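Putative glycoside hydrolase (Parabacteroides distasonis ATCC 8503, PDB 3GYC) probably hydrolyses glycosidic bonds in sugar substrates, as a TIM-barrel enzyme of the cellulase-like family whose exact substrate is not established. Local coordinates at residues D23-W26 against L27-W31; E131-A134 against D135-T139; W320-V323 against K324-E328. All coordinates share one frame; numbering follows the deposited sequence.

The three local contacts sit at different places in this eight-stranded parallel barrel, and their chemistry differs accordingly. Contact 1 is buried, at the short helix 25-28 just after strand 17-23, and is rich in polar side chains: a capping aspartate, a shared carboxylate and an arginine holding 1,2-ethanediol. Contacts 2 and 3 lie on opposite sides of the chain's centre, about 39 Å apart between centres, each near the start of the helix of its own beta-alpha-beta unit. Both are built on the i to i+4 backbone bonds of a helix, with one buried side and one charged outer side. Leu133 meets Trp137 in contact 2; contact 3 reverses the order, Trp322 preceding Leu326.

Contact 1. Residues D23-W26 against L27-W31; sequences DFSW and LERRW. With EDO (1,2-ethanediol), chain D.
With CG placed between its own N and carbonyl carbon (chi1 72°), the indole of Trp26 folds back over the backbone that follows, while Leu27 turns CG anti to its N (chi1 -174°) and lies alongside it. This is the one-turn helix 25-28 that follows the first strand of the TIM barrel. Leu27 CB sits over the centre of the six-membered ring of Trp26, a CH-pi contact of 3.7 Å from CB to the centroid, almost on the ring normal. NE1 of the indole reaches Asp57 O on the neighbouring strand 53-57, so an alanine here would probably leave that carbonyl without the indole donor and open a gap beneath Leu27.

Asp23 caps the helix: its OD2 accepts from Ser25 N at 2.8 Å, above the carboxylate plane, and from Ser25 OG at 2.6 Å through the syn lone pair. One turn on, Glu28 N donates to Phe24 O at 3.1 Å. The Glu28 carboxylate, tilted 26° from the Phe24 ring, brings OE2 within 3.6 Å of Phe24 CB; the same oxygen is held by Arg117 and Tyr59.

Arg29 N closes on Ser25 O, and its aliphatic CD rests against Ser25 OG. Beyond the bend of its chain at CG-CD, the guanidinium grips a 1,2-ethanediol, probably from the crystallisation liquor, NH1 to O2 at 2.8 Å and NH2 to O1 at 2.9 Å.

Contact 2. Residues E131-A134 against D135-T139; sequences EKLA and DCWLT
Leu133 and Trp137, one turn apart, make the apolar contact between 131-134 and 135-139: the CD1 methyl of Leu133 comes to 4.2 Å from CD1 of the Trp137 indole. The same edge of the indole turns to the backbone, for Trp137 CD1 also lies 3.3 Å from Leu133 O, near the ring plane. Trp137 sets CG anti to its carbonyl carbon (chi1 -79°), which brings the five-membered ring back along the helix toward Leu133. Its NE1 finds a partner outside the two segments, the hydroxyl of Tyr116.

The backbone bonds are those of an unbroken alpha-helix. Asp135 N, Cys136 N, Trp137 N and Leu138 N each donate to the carbonyl four residues earlier, and the straightest is Leu138 N to Ala134 O, at 2.8 Å and 165°. Asp135 O carries two donors: Thr139 N and Thr139 OG1, each at 3.1 Å, reach it from opposite faces of its plane.

Charge is kept to the outer side, where Lys132 NZ pairs with Asp128 just before the helix. On the buried sides Ala134 packs against helix 186-200, and Cys136 and Trp137 against helix 60-65. Such a helix, exposed along one side and packed on neighbouring helices along the rest, linking strand 109-113 to strand 153-157, is typical of the beta-alpha-beta crossovers that build a TIM barrel.

Contact 3. Residues W320-V323 against K324-E328; sequences WDWV and KDLCE
The first turns of helix 321-337, the crossover between barrel strands 301-303 and 340-343, join Trp320-Val323 to Lys324-Glu328. Four backbone bonds link Lys324, Asp325, Leu326 and Cys327 N to the carbonyl four residues back; Lys324 N to Trp320 O, at 2.9 Å, points nearly along the C=O axis. On the buried side the Leu326 CD1 methyl approaches the six-membered ring of Trp322 obliquely, 4.1 Å from CE3. With chi1 at 63°, CG of Trp322 lies between the backbone N and the carbonyl carbon, and the Val323 CG2 methyl lies 3.8 Å above the indole plane, over the centre. Val323 CG1 faces the next turn, 4.4 Å from Cys327 SG.

Lys324 first runs beside Trp320, its CD 4.2 Å from Trp320 CB, then bends at chi3 (58°). The bend carries NZ to a salt bridge with Asp359, and the lysine also makes a cation-pi contact with Trp362. Asp321, on the exposed side, bridges to Arg273.

Trp322 and Leu326 pack on helix 259-273, where Trp322 meets the Tyr272 ring, while Cys327 touches helix 360-371, and Trp320 and Lys324 touch Met356 of helix 354-357.

Contact 1. Residues D23-W26 against L27-W31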
loop_
_atom_site.group_PDB
_atom_site.type_symbol
_atom_site.label_atom_id
_atom_site.label_comp_id
_atom_site.label_asym_id
_atom_site.label_seq_id
_atom_site.Cartn_x
_atom_site.Cartn_y
_atom_site.Cartn_z
ATOM N N ASP A 23 4.701 -5.094 -0.830
ATOM C CA ASP A 23 5.546 -4.264 0.026
ATOM C C ASP A 23 7.060 -4.487 -0.211
ATOM O O ASP A 23 7.529 -4.353 -1.326
ATOM C CB ASP A 23 5.115 -4.478 1.500
ATOM C CG ASP A 23 5.076 -5.993 1.904
ATOM O OD1 ASP A 23 4.044 -6.661 1.609
ATOM O OD2 ASP A 23 6.085 -6.519 2.445
ATOM N N PHE A 24 7.798 -4.815 0.840
ATOM C CA PHE A 24 9.222 -5.133 0.738
ATOM C C PHE A 24 9.426 -6.660 0.838
ATOM O O PHE A 24 10.545 -7.157 0.703
ATOM C CB PHE A 24 10.030 -4.328 1.781
ATOM C CG PHE A 24 9.349 -4.153 3.111
ATOM C CD1 PHE A 24 9.530 -5.087 4.136
ATOM C CD2 PHE A 24 8.549 -3.050 3.355
ATOM C CE1 PHE A 24 8.892 -4.887 5.402
ATOM C CE2 PHE A 24 7.932 -2.860 4.593
ATOM C CZ PHE A 24 8.107 -3.789 5.605
ATOM N N SER A 25 8.322 -7.428 0.978
ATOM C CA SER A 25 8.434 -8.873 1.042
ATOM C C SER A 25 8.909 -9.515 -0.290
ATOM O O SER A 25 9.600 -10.520 -0.271
ATOM C CB SER A 25 7.120 -9.489 1.500
ATOM O OG SER A 25 6.708 -9.044 2.783
ATOM N N TRP A 26 8.568 -8.914 -1.434
ATOM C CA TRP A 26 8.940 -9.451 -2.720
ATOM C C TRP A 26 10.459 -9.638 -2.848
ATOM O O TRP A 26 10.921 -10.568 -3.534
ATOM C CB TRP A 26 8.398 -8.526 -3.872
ATOM C CG TRP A 26 9.140 -7.224 -3.962
ATOM C CD1 TRP A 26 8.885 -6.094 -3.271
ATOM C CD2 TRP A 26 10.293 -6.946 -4.767
ATOM N NE1 TRP A 26 9.819 -5.126 -3.574
ATOM C CE2 TRP A 26 10.669 -5.611 -4.515
ATOM C CE3 TRP A 26 11.042 -7.687 -5.656
ATOM C CZ2 TRP A 26 11.755 -5.018 -5.129
ATOM C CZ3 TRP A 26 12.099 -7.117 -6.262
ATOM C CH2 TRP A 26 12.458 -5.792 -6.004
ATOM N N LEU A 27 11.220 -8.735 -2.230
ATOM C CA LEU A 27 12.675 -8.813 -2.305
ATOM C C LEU A 27 13.249 -9.521 -1.078
ATOM O O LEU A 27 14.205 -10.293 -1.217
ATOM C CB LEU A 27 13.263 -7.397 -2.423
ATOM C CG LEU A 27 14.759 -7.286 -2.658
ATOM C CD1 LEU A 27 15.146 -8.054 -3.935
ATOM C CD2 LEU A 27 15.178 -5.763 -2.666
ATOM N N GLU A 28 12.681 -9.271 0.095
ATOM C CA GLU A 28 13.243 -9.767 1.361
ATOM C C GLU A 28 12.930 -11.185 1.770
ATOM O O GLU A 28 13.760 -11.836 2.379
ATOM C CB GLU A 28 12.811 -8.855 2.497
ATOM C CG GLU A 28 13.562 -7.550 2.406
ATOM C CD GLU A 28 13.186 -6.562 3.481
ATOM O OE1 GLU A 28 13.051 -6.958 4.659
ATOM O OE2 GLU A 28 13.140 -5.345 3.172
ATOM N N ARG A 29 11.729 -11.650 1.423
ATOM C CA ARG A 29 11.257 -12.959 1.909
ATOM C C ARG A 29 11.588 -14.045 0.979
ATOM O O ARG A 29 10.717 -14.649 0.310
ATOM C CB ARG A 29 9.766 -12.885 2.213
ATOM C CG ARG A 29 9.445 -12.021 3.396
ATOM C CD ARG A 29 7.990 -12.264 3.903
ATOM N NE ARG A 29 7.813 -13.598 4.476
ATOM C CZ ARG A 29 7.974 -13.933 5.753
ATOM N NH1 ARG A 29 8.442 -13.089 6.648
ATOM N NH2 ARG A 29 7.808 -15.193 6.114
ATOM N N ARG A 30 12.906 -14.260 0.870
ATOM C CA ARG A 30 13.416 -15.224 -0.091
ATOM C C ARG A 30 14.402 -16.238 0.509
ATOM O O ARG A 30 15.153 -16.877 -0.204
ATOM C CB ARG A 30 13.978 -14.480 -1.293
ATOM C CG ARG A 30 13.028 -13.412 -1.826
ATOM C CD ARG A 30 13.572 -12.830 -3.098
ATOM N NE ARG A 30 13.343 -13.690 -4.266
ATOM C CZ ARG A 30 14.071 -13.695 -5.374
ATOM N NH1 ARG A 30 15.187 -12.993 -5.469
ATOM N NH2 ARG A 30 13.697 -14.430 -6.397
ATOM N N TRP A 31 14.336 -16.409 1.826
ATOM C CA TRP A 31 15.019 -17.491 2.527
ATOM C C TRP A 31 14.058 -18.675 2.403
ATOM O O TRP A 31 12.928 -18.482 2.014
ATOM C CB TRP A 31 15.279 -17.141 4.009
ATOM C CG TRP A 31 14.104 -16.892 4.857
ATOM C CD1 TRP A 31 13.388 -17.824 5.535
ATOM C CD2 TRP A 31 13.502 -15.638 5.149
ATOM N NE1 TRP A 31 12.375 -17.244 6.198
ATOM C CE2 TRP A 31 12.414 -15.900 5.993
ATOM C CE3 TRP A 31 13.733 -14.324 4.729
ATOM C CZ2 TRP A 31 11.583 -14.918 6.466
ATOM C CZ3 TRP A 31 12.899 -13.317 5.216
ATOM C CH2 TRP A 31 11.848 -13.615 6.073
HETATM C C1 EDO D . 9.318 -16.387 9.644
HETATM O O1 EDO D . 8.610 -16.703 8.430
HETATM C C2 EDO D . 8.771 -15.119 10.234
HETATM O O2 EDO D . 8.514 -14.088 9.262
#

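Contact 2. Residues E131-A134 against D135-T139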
loop_
_atom_site.group_PDB
_atom_site.type_symbol
_atom_site.label_atom_id
_atom_site.label_comp_id
_atom_site.label_asym_id
_atom_site.label_seq_id
_atom_site.Cartn_x
_atom_site.Cartn_y
_atom_site.Cartn_z
ATOM N N GLU A 131 13.406 18.229 -2.542
ATOM C CA GLU A 131 14.210 18.168 -3.757
ATOM C C GLU A 131 15.112 16.951 -3.760
ATOM O O GLU A 131 15.274 16.272 -4.782
ATOM C CB GLU A 131 15.024 19.451 -3.964
ATOM C CG GLU A 131 14.169 20.714 -4.173
ATOM C CD GLU A 131 13.852 21.479 -2.877
ATOM O OE1 GLU A 131 14.027 20.932 -1.765
ATOM O OE2 GLU A 131 13.475 22.672 -2.976
ATOM N N LYS A 132 15.673 16.642 -2.606
ATOM C CA LYS A 132 16.521 15.465 -2.480
ATOM C C LYS A 132 15.720 14.193 -2.680
ATOM O O LYS A 132 16.177 13.252 -3.351
ATOM C CB LYS A 132 17.200 15.455 -1.119
ATOM C CG LYS A 132 18.242 16.552 -0.988
ATOM C CD LYS A 132 18.838 16.573 0.388
ATOM C CE LYS A 132 19.776 17.723 0.583
ATOM N NZ LYS A 132 20.433 17.659 1.933
ATOM N N LEU A 133 14.517 14.172 -2.111
ATOM C CA LEU A 133 13.652 13.014 -2.212
ATOM C C LEU A 133 13.265 12.784 -3.674
ATOM O O LEU A 133 13.285 11.652 -4.150
ATOM C CB LEU A 133 12.403 13.201 -1.343
ATOM C CG LEU A 133 11.447 12.003 -1.243
ATOM C CD1 LEU A 133 12.194 10.807 -0.681
ATOM C CD2 LEU A 133 10.214 12.292 -0.394
ATOM N N ALA A 134 12.959 13.866 -4.389
ATOM C CA ALA A 134 12.575 13.764 -5.774
ATOM C C ALA A 134 13.756 13.313 -6.613
ATOM O O ALA A 134 13.607 12.453 -7.482
ATOM C CB ALA A 134 12.026 15.086 -6.286
ATOM N N ASP A 135 14.942 13.849 -6.344
ATOM C CA ASP A 135 16.108 13.450 -7.134
ATOM C C ASP A 135 16.327 11.946 -7.016
ATOM O O ASP A 135 16.706 11.261 -7.969
ATOM C CB ASP A 135 17.382 14.209 -6.720
ATOM C CG ASP A 135 17.487 15.592 -7.337
ATOM O OD1 ASP A 135 16.632 15.990 -8.160
ATOM O OD2 ASP A 135 18.475 16.302 -7.008
ATOM N N CYS A 136 16.064 11.434 -5.834
ATOM C CA CYS A 136 16.200 10.021 -5.577
ATOM C C CYS A 136 15.194 9.170 -6.400
ATOM O O CYS A 136 15.553 8.171 -7.008
ATOM C CB CYS A 136 16.080 9.851 -4.096
ATOM S SG CYS A 136 15.668 8.267 -3.663
ATOM N N TRP A 137 13.939 9.590 -6.442
ATOM C CA TRP A 137 12.959 8.902 -7.277
ATOM C C TRP A 137 13.226 9.062 -8.776
ATOM O O TRP A 137 12.964 8.143 -9.536
ATOM C CB TRP A 137 11.548 9.358 -6.930
ATOM C CG TRP A 137 11.050 8.693 -5.705
ATOM C CD1 TRP A 137 11.095 9.152 -4.433
ATOM C CD2 TRP A 137 10.390 7.422 -5.659
ATOM N NE1 TRP A 137 10.487 8.250 -3.593
ATOM C CE2 TRP A 137 10.066 7.170 -4.321
ATOM C CE3 TRP A 137 10.079 6.467 -6.622
ATOM C CZ2 TRP A 137 9.436 6.004 -3.914
ATOM C CZ3 TRP A 137 9.444 5.320 -6.231
ATOM C CH2 TRP A 137 9.118 5.094 -4.890
ATOM N N LEU A 138 13.718 10.234 -9.206
ATOM C CA LEU A 138 14.080 10.432 -10.594
ATOM C C LEU A 138 15.161 9.400 -10.984
ATOM O O LEU A 138 15.142 8.845 -12.084
ATOM C CB LEU A 138 14.529 11.886 -10.869
ATOM C CG LEU A 138 13.382 12.914 -10.859
ATOM C CD1 LEU A 138 13.882 14.330 -10.848
ATOM C CD2 LEU A 138 12.393 12.675 -12.015
ATOM N N THR A 139 16.085 9.104 -10.077
ATOM C CA THR A 139 17.111 8.103 -10.353
ATOM C C THR A 139 16.522 6.695 -10.515
ATOM O O THR A 139 16.821 6.008 -11.478
ATOM C CB THR A 139 18.196 8.164 -9.279
ATOM O OG1 THR A 139 18.790 9.448 -9.377
ATOM C CG2 THR A 139 19.247 7.118 -9.470
#

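Contact 3. Residues W320-V323 against K324-E328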
loop_
_atom_site.group_PDB
_atom_site.type_symbol
_atom_site.label_atom_id
_atom_site.label_comp_id
_atom_site.label_asym_id
_atom_site.label_seq_id
_atom_site.Cartn_x
_atom_site.Cartn_y
_atom_site.Cartn_z
ATOM N N TRP A 320 -8.988 -17.301 10.112
ATOM C CA TRP A 320 -9.074 -16.318 9.045
ATOM C C TRP A 320 -10.474 -16.073 8.576
ATOM O O TRP A 320 -10.701 -15.091 7.873
ATOM C CB TRP A 320 -8.252 -16.768 7.832
ATOM C CG TRP A 320 -6.773 -16.680 8.036
ATOM C CD1 TRP A 320 -5.968 -17.644 8.548
ATOM C CD2 TRP A 320 -5.923 -15.566 7.737
ATOM N NE1 TRP A 320 -4.668 -17.213 8.557
ATOM C CE2 TRP A 320 -4.619 -15.930 8.097
ATOM C CE3 TRP A 320 -6.145 -14.295 7.219
ATOM C CZ2 TRP A 320 -3.522 -15.074 7.915
ATOM C CZ3 TRP A 320 -5.044 -13.438 7.018
ATOM C CH2 TRP A 320 -3.764 -13.825 7.406
ATOM N N ASP A 321 -11.421 -16.941 8.926
ATOM C CA ASP A 321 -12.764 -16.787 8.376
ATOM C C ASP A 321 -13.457 -15.446 8.580
ATOM O O ASP A 321 -13.933 -14.838 7.609
ATOM C CB ASP A 321 -13.691 -17.977 8.707
ATOM C CG ASP A 321 -13.964 -18.181 10.205
ATOM O OD1 ASP A 321 -13.502 -17.426 11.100
ATOM O OD2 ASP A 321 -14.688 -19.160 10.468
ATOM N N TRP A 322 -13.484 -14.956 9.814
ATOM C CA TRP A 322 -14.143 -13.689 10.097
ATOM C C TRP A 322 -13.403 -12.481 9.516
ATOM O O TRP A 322 -14.029 -11.441 9.189
ATOM C CB TRP A 322 -14.404 -13.525 11.597
ATOM C CG TRP A 322 -13.180 -13.470 12.429
ATOM C CD1 TRP A 322 -12.434 -14.535 12.895
ATOM C CD2 TRP A 322 -12.560 -12.292 12.948
ATOM N NE1 TRP A 322 -11.374 -14.073 13.642
ATOM C CE2 TRP A 322 -11.429 -12.705 13.696
ATOM C CE3 TRP A 322 -12.840 -10.921 12.849
ATOM C CZ2 TRP A 322 -10.597 -11.800 14.333
ATOM C CZ3 TRP A 322 -12.002 -10.031 13.464
ATOM C CH2 TRP A 322 -10.891 -10.470 14.193
ATOM N N VAL A 323 -12.078 -12.618 9.360
ATOM C CA VAL A 323 -11.271 -11.586 8.759
ATOM C C VAL A 323 -11.581 -11.519 7.248
ATOM O O VAL A 323 -11.759 -10.412 6.685
ATOM C CB VAL A 323 -9.751 -11.855 8.997
ATOM C CG1 VAL A 323 -8.940 -10.850 8.275
ATOM C CG2 VAL A 323 -9.469 -11.830 10.535
ATOM N N LYS A 324 -11.724 -12.687 6.610
ATOM C CA LYS A 324 -12.086 -12.758 5.184
ATOM C C LYS A 324 -13.486 -12.161 4.959
ATOM O O LYS A 324 -13.754 -11.528 3.946
ATOM C CB LYS A 324 -11.979 -14.197 4.653
ATOM C CG LYS A 324 -10.558 -14.730 4.490
ATOM C CD LYS A 324 -10.429 -16.238 4.242
ATOM C CE LYS A 324 -11.187 -16.696 3.002
ATOM N NZ LYS A 324 -11.122 -18.179 2.766
ATOM N N ASP A 325 -14.400 -12.403 5.901
ATOM C CA ASP A 325 -15.727 -11.830 5.820
ATOM C C ASP A 325 -15.671 -10.302 5.739
ATOM O O ASP A 325 -16.379 -9.688 4.934
ATOM C CB ASP A 325 -16.566 -12.257 7.031
ATOM C CG ASP A 325 -17.069 -13.712 6.944
ATOM O OD1 ASP A 325 -16.965 -14.328 5.868
ATOM O OD2 ASP A 325 -17.617 -14.229 7.948
ATOM N N LEU A 326 -14.865 -9.691 6.605
ATOM C CA LEU A 326 -14.710 -8.240 6.632
ATOM C C LEU A 326 -14.007 -7.765 5.357
ATOM O O LEU A 326 -14.341 -6.687 4.828
ATOM C CB LEU A 326 -13.949 -7.769 7.894
ATOM C CG LEU A 326 -14.699 -7.773 9.240
ATOM C CD1 LEU A 326 -13.737 -7.696 10.438
ATOM C CD2 LEU A 326 -15.736 -6.627 9.244
ATOM N N CYS A 327 -13.055 -8.559 4.861
ATOM C CA CYS A 327 -12.359 -8.182 3.621
ATOM C C CYS A 327 -13.273 -8.252 2.416
ATOM O O CYS A 327 -13.248 -7.373 1.577
ATOM C CB CYS A 327 -11.144 -9.043 3.416
ATOM S SG CYS A 327 -9.861 -8.489 4.619
ATOM N N GLU A 328 -14.114 -9.276 2.364
ATOM C CA GLU A 328 -15.042 -9.438 1.270
ATOM C C GLU A 328 -16.008 -8.239 1.265
ATOM O O GLU A 328 -16.248 -7.616 0.210
ATOM C CB GLU A 328 -15.800 -10.762 1.435
ATOM C CG GLU A 328 -16.807 -11.064 0.342
ATOM C CD GLU A 328 -17.509 -12.384 0.531
ATOM O OE1 GLU A 328 -16.946 -13.298 1.166
ATOM O OE2 GLU A 328 -18.645 -12.520 0.027
#